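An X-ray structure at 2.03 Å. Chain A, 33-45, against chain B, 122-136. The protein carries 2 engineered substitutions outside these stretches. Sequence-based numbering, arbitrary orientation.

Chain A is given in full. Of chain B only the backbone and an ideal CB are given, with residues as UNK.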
# COMPACT_ATOMS: atom_id res chain seq x y z
N GLY A 33 -10.63 -5.56 4.98
CA GLY A 33 -9.50 -6.45 5.20
C GLY A 33 -9.90 -7.67 6.03
O GLY A 33 -9.41 -8.79 5.81
N ASN A 34 -10.80 -7.45 6.98
CA ASN A 34 -11.25 -8.56 7.81
C ASN A 34 -12.05 -9.55 6.99
O ASN A 34 -11.87 -10.75 7.11
CB ASN A 34 -12.09 -8.08 9.01
CG ASN A 34 -12.59 -9.25 9.84
OD1 ASN A 34 -11.81 -9.88 10.57
ND2 ASN A 34 -13.86 -9.58 9.69
N TYR A 35 -12.93 -9.04 6.13
CA TYR A 35 -13.62 -9.91 5.21
C TYR A 35 -12.64 -10.70 4.34
O TYR A 35 -12.79 -11.92 4.16
CB TYR A 35 -14.56 -9.12 4.31
CG TYR A 35 -15.06 -9.93 3.15
CD1 TYR A 35 -16.02 -10.91 3.33
CD2 TYR A 35 -14.57 -9.71 1.87
CE1 TYR A 35 -16.49 -11.67 2.26
CE2 TYR A 35 -15.03 -10.46 0.80
CZ TYR A 35 -15.99 -11.43 1.00
OH TYR A 35 -16.45 -12.17 -0.07
N LEU A 36 -11.65 -10.01 3.81
CA LEU A 36 -10.72 -10.62 2.87
C LEU A 36 -9.82 -11.65 3.55
O LEU A 36 -9.57 -12.71 2.99
CB LEU A 36 -9.86 -9.55 2.18
CG LEU A 36 -10.66 -8.60 1.28
CD1 LEU A 36 -9.78 -7.51 0.71
CD2 LEU A 36 -11.34 -9.39 0.16
N VAL A 37 -9.32 -11.33 4.74
CA VAL A 37 -8.38 -12.23 5.39
C VAL A 37 -9.07 -13.55 5.74
O VAL A 37 -8.44 -14.61 5.72
CB VAL A 37 -7.73 -11.59 6.64
CG1 VAL A 37 -8.69 -11.59 7.82
CG2 VAL A 37 -6.45 -12.32 6.99
N SER A 38 -10.38 -13.50 6.00
CA SER A 38 -11.14 -14.71 6.29
C SER A 38 -11.53 -15.45 5.02
O SER A 38 -11.47 -16.68 4.96
CB SER A 38 -12.40 -14.36 7.10
OG SER A 38 -12.07 -13.67 8.30
N HIS A 39 -11.91 -14.69 4.00
CA HIS A 39 -12.33 -15.22 2.70
C HIS A 39 -11.14 -15.80 1.91
O HIS A 39 -11.32 -16.57 0.97
CB HIS A 39 -13.04 -14.10 1.92
CG HIS A 39 -13.34 -14.42 0.48
ND1 HIS A 39 -14.51 -15.05 0.09
CD2 HIS A 39 -12.67 -14.14 -0.66
CE1 HIS A 39 -14.52 -15.17 -1.22
NE2 HIS A 39 -13.42 -14.62 -1.70
N PHE A 40 -9.93 -15.42 2.32
CA PHE A 40 -8.71 -15.86 1.65
C PHE A 40 -8.09 -17.07 2.34
O PHE A 40 -7.42 -17.86 1.71
CB PHE A 40 -7.66 -14.74 1.60
CG PHE A 40 -7.96 -13.61 0.62
CD1 PHE A 40 -9.04 -13.66 -0.24
CD2 PHE A 40 -7.11 -12.51 0.56
CE1 PHE A 40 -9.28 -12.62 -1.13
CE2 PHE A 40 -7.35 -11.47 -0.33
CZ PHE A 40 -8.43 -11.51 -1.17
N SER A 41 -8.30 -17.18 3.65
CA SER A 41 -7.54 -18.10 4.50
C SER A 41 -7.65 -19.56 4.05
O SER A 41 -6.67 -20.30 4.09
CB SER A 41 -7.98 -17.98 5.96
OG SER A 41 -6.96 -18.44 6.84
N SER A 42 -8.84 -19.95 3.60
CA SER A 42 -9.09 -21.33 3.20
C SER A 42 -8.23 -21.80 2.02
O SER A 42 -8.00 -23.01 1.88
CB SER A 42 -10.58 -21.51 2.87
OG SER A 42 -11.05 -20.46 2.04
N THR A 43 -7.76 -20.88 1.18
CA THR A 43 -6.99 -21.29 -0.01
C THR A 43 -5.55 -20.77 -0.04
O THR A 43 -4.77 -21.12 -0.92
CB THR A 43 -7.68 -20.82 -1.31
OG1 THR A 43 -7.95 -19.42 -1.22
CG2 THR A 43 -8.99 -21.56 -1.53
N TRP A 44 -5.19 -19.93 0.92
CA TRP A 44 -3.84 -19.35 0.92
C TRP A 44 -2.76 -20.43 1.06
O TRP A 44 -2.52 -20.96 2.15
CB TRP A 44 -3.69 -18.32 2.03
CG TRP A 44 -2.75 -17.19 1.69
CD1 TRP A 44 -1.48 -17.02 2.14
CD2 TRP A 44 -3.03 -16.08 0.84
NE1 TRP A 44 -0.94 -15.87 1.62
CE2 TRP A 44 -1.88 -15.27 0.82
CE3 TRP A 44 -4.15 -15.69 0.09
CZ2 TRP A 44 -1.81 -14.10 0.08
CZ3 TRP A 44 -4.08 -14.51 -0.65
CH2 TRP A 44 -2.92 -13.73 -0.64
N ASP A 45 -2.10 -20.72 -0.05
CA ASP A 45 -1.03 -21.71 -0.09
C ASP A 45 0.24 -21.01 -0.58
O ASP A 45 0.40 -20.82 -1.79
CB ASP A 45 -1.44 -22.87 -1.00
CG ASP A 45 -0.51 -24.08 -0.91
OD1 ASP A 45 0.58 -24.00 -0.29
OD2 ASP A 45 -0.89 -25.11 -1.49
N UNK B 122 -4.66 -3.95 14.40
CA UNK B 122 -5.62 -4.48 13.46
C UNK B 122 -6.30 -5.77 13.97
O UNK B 122 -5.63 -6.73 14.35
CB UNK B 122 -4.93 -4.74 12.12
N UNK B 123 -7.63 -5.79 13.94
CA UNK B 123 -8.40 -6.90 14.51
C UNK B 123 -8.39 -8.09 13.57
O UNK B 123 -8.77 -7.97 12.41
CB UNK B 123 -9.84 -6.47 14.80
N UNK B 124 -7.93 -9.23 14.07
CA UNK B 124 -7.92 -10.46 13.29
C UNK B 124 -8.51 -11.60 14.11
O UNK B 124 -8.14 -11.75 15.27
CB UNK B 124 -6.50 -10.80 12.84
N UNK B 125 -9.43 -12.38 13.52
CA UNK B 125 -10.08 -13.50 14.22
C UNK B 125 -9.08 -14.56 14.68
O UNK B 125 -8.17 -14.94 13.93
CB UNK B 125 -11.13 -14.15 13.31
N UNK B 126 -9.27 -15.04 15.90
CA UNK B 126 -8.32 -15.97 16.53
C UNK B 126 -7.90 -17.14 15.64
O UNK B 126 -6.70 -17.46 15.56
CB UNK B 126 -8.93 -16.52 17.82
N UNK B 127 -8.86 -17.77 14.97
CA UNK B 127 -8.51 -18.97 14.20
C UNK B 127 -7.64 -18.65 12.99
O UNK B 127 -6.84 -19.49 12.57
CB UNK B 127 -9.78 -19.69 13.74
N UNK B 128 -7.82 -17.47 12.42
CA UNK B 128 -6.97 -17.00 11.32
C UNK B 128 -5.55 -16.84 11.84
O UNK B 128 -4.59 -17.30 11.22
CB UNK B 128 -7.49 -15.68 10.74
N UNK B 129 -5.43 -16.23 13.02
CA UNK B 129 -4.13 -16.03 13.65
C UNK B 129 -3.45 -17.36 13.97
O UNK B 129 -2.27 -17.52 13.70
CB UNK B 129 -4.29 -15.20 14.93
N UNK B 130 -4.18 -18.33 14.53
CA UNK B 130 -3.59 -19.63 14.80
C UNK B 130 -3.20 -20.31 13.50
O UNK B 130 -2.19 -21.00 13.42
CB UNK B 130 -4.56 -20.51 15.59
N UNK B 131 -4.03 -20.13 12.48
CA UNK B 131 -3.83 -20.83 11.22
C UNK B 131 -2.53 -20.34 10.58
O UNK B 131 -1.70 -21.15 10.14
CB UNK B 131 -5.02 -20.62 10.28
N UNK B 132 -2.33 -19.03 10.59
CA UNK B 132 -1.11 -18.42 10.06
C UNK B 132 0.09 -18.90 10.85
O UNK B 132 1.08 -19.35 10.28
CB UNK B 132 -1.20 -16.89 10.10
N UNK B 133 -0.01 -18.80 12.17
CA UNK B 133 1.07 -19.14 13.08
C UNK B 133 1.57 -20.55 12.83
O UNK B 133 2.77 -20.79 12.72
CB UNK B 133 0.61 -18.99 14.53
N UNK B 134 0.63 -21.47 12.72
CA UNK B 134 0.94 -22.88 12.54
C UNK B 134 1.62 -23.07 11.18
O UNK B 134 2.54 -23.88 11.05
CB UNK B 134 -0.32 -23.74 12.65
N UNK B 135 1.21 -22.30 10.18
CA UNK B 135 1.81 -22.41 8.86
C UNK B 135 3.25 -21.88 8.79
O UNK B 135 4.03 -22.30 7.94
CB UNK B 135 0.94 -21.66 7.85
N UNK B 136 3.62 -20.97 9.70
CA UNK B 136 5.01 -20.53 9.80
C UNK B 136 5.80 -21.43 10.75
O UNK B 136 6.34 -22.46 10.35
CB UNK B 136 5.08 -19.08 10.27

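Position 122 has extended backbone angles (-96/128), its CA-to-CB bond runs sideways, and no chain A atom lies within 5.5 Å of the ideal CB. Almost any side chain fits, a long polar one included; it is Gln122(B), whose end comes nearer to chain A without making contact. At 123 the bond is again sideways over open space, so small or polar residues would do. Ser123(B) contributes chiefly backbone: its O lies 4.0 Å from Asn34(A) OD1.

Position 124 is fully extended (-132/132). Its CA is 6.7 Å from the CA of Asn34(A), yet CB points sideways, which suits beta-branched residues but demands none. Val124(B) stays out of contact.

Position 125 turns toward chain A, with its ideal CB 5.1 Å from both Asn34(A) OD1 and Ser38(A) OG. The gap admits a small side chain. Phi of -60° and psi of 137°, directly before a helix, permit proline, while serine, threonine or aspartate are common at such an N-cap. Pro125(B) fills it: CD packs 3.3 Å from Asn34(A) OD1, and CG lies 4.0 Å from Ser38(A) OG, whose hydroxyl already donates to Asn34(A) O at 3.2 Å.

Positions 126 and 127 begin the helix and point where chain A has nothing within 5.5 Å of either ideal CB, so chain A sets no demand there and polar or large residues are equally acceptable. Glu126(B) pairs with the residue at 130, and Tyr127(B) does not reach chain A.

At 128 CA-to-CB points toward chain A. Its ideal CB is 4.8 Å from Ser41(A) OG and 5.1 Å from Val37(A) CG2, a surface part apolar, part hydroxyl, so a medium aliphatic residue is favoured, with alanine or threonine also plausible. Val128(B) places CG1 3.9 Å from Val37(A) CG2, an apolar contact, and CG2 4.3 Å from Ser38(A) OG. Its backbone O also accepts a hydrogen bond from a water at 2.9 Å; that water is 3.0 Å from Ser41(A) OG and so bridges the chains.

Positions 129 and 130 are out of reach and leave the choice open. Val129(B) makes no contact; Arg130(B) forms a salt bridge within its own helix, NE to Glu126(B) OE2 at 2.7 Å.

At 131 CB points toward chain A, 4.5 Å from Ser41(A) OG, so a small residue such as alanine, serine or threonine suits. In Thr131(B), OG1 donates to Tyr127(B) O at 2.8 Å, and CG2 lies 4.0 Å from Ser41(A) OG.

At 132 CB points sideways, and 133 and 134 are out of reach, so small, polar or aliphatic residues would all do. Ala132(B), Ala133(B) and Ile134(B) make no contact with chain A.

Position 135 points toward chain A across a gap exceeding 5.5 Å, beyond which lie carbonyl oxygens. A long donor, lysine or arginine, is indicated. Arg135(B) gives two weak hydrogen bonds to Ser41(A) O, from NH2 at 3.4 Å and NH1 at 3.5 Å; this oxygen sits at the guanidinium edge, whereas Trp44(A) O lies over one face, 3.5 Å from NH1. Position 136 is out of reach, so any residue would do; it is Ala136(B).

Chain B, residues 122-136: QSVPEYVVRTAAIRA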
# COMPACT_ATOMS: atom_id res chain seq x y z
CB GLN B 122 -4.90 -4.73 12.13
CG GLN B 122 -5.59 -5.60 11.14
CD GLN B 122 -4.65 -5.99 10.02
OE1 GLN B 122 -3.54 -5.46 9.91
NE2 GLN B 122 -5.08 -6.93 9.18
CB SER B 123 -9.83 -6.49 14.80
OG SER B 123 -10.60 -7.61 15.22
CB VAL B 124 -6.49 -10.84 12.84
CG1 VAL B 124 -6.52 -12.14 12.07
CG2 VAL B 124 -5.86 -9.71 11.99
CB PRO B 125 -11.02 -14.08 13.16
CG PRO B 125 -11.26 -12.94 12.19
CD PRO B 125 -10.02 -12.12 12.19
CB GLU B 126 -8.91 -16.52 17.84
CG GLU B 126 -8.02 -17.65 18.40
CD GLU B 126 -8.58 -18.29 19.64
OE1 GLU B 126 -9.35 -17.62 20.36
OE2 GLU B 126 -8.22 -19.45 19.92
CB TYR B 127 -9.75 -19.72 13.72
CG TYR B 127 -9.46 -21.16 13.41
CD1 TYR B 127 -9.18 -22.05 14.44
CD2 TYR B 127 -9.43 -21.63 12.11
CE1 TYR B 127 -8.91 -23.38 14.19
CE2 TYR B 127 -9.15 -22.97 11.84
CZ TYR B 127 -8.90 -23.83 12.88
OH TYR B 127 -8.62 -25.17 12.65
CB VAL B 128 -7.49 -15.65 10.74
CG1 VAL B 128 -6.47 -15.00 9.79
CG2 VAL B 128 -8.83 -15.86 10.07
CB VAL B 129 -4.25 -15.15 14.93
CG1 VAL B 129 -2.92 -15.06 15.62
CG2 VAL B 129 -4.73 -13.77 14.57
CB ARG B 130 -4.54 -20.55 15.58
CG ARG B 130 -4.79 -20.10 16.98
CD ARG B 130 -5.53 -21.13 17.79
NE ARG B 130 -5.86 -20.51 19.06
CZ ARG B 130 -5.15 -20.61 20.17
NH1 ARG B 130 -4.07 -21.40 20.21
NH2 ARG B 130 -5.56 -19.96 21.27
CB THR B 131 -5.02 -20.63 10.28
OG1 THR B 131 -6.11 -21.44 10.75
CG2 THR B 131 -4.66 -21.02 8.85
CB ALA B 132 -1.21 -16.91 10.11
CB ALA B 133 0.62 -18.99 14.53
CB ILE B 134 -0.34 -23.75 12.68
CG1 ILE B 134 -0.70 -23.90 14.17
CG2 ILE B 134 -0.14 -25.12 12.06
CD1 ILE B 134 -2.04 -24.60 14.44
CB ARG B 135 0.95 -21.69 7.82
CG ARG B 135 -0.31 -22.45 7.45
CD ARG B 135 -1.09 -21.71 6.38
NE ARG B 135 -2.28 -22.45 5.97
CZ ARG B 135 -3.41 -21.89 5.55
NH1 ARG B 135 -3.53 -20.56 5.50
NH2 ARG B 135 -4.43 -22.66 5.20
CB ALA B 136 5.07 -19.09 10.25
O HOH W 1 -4.59 -17.57 8.38
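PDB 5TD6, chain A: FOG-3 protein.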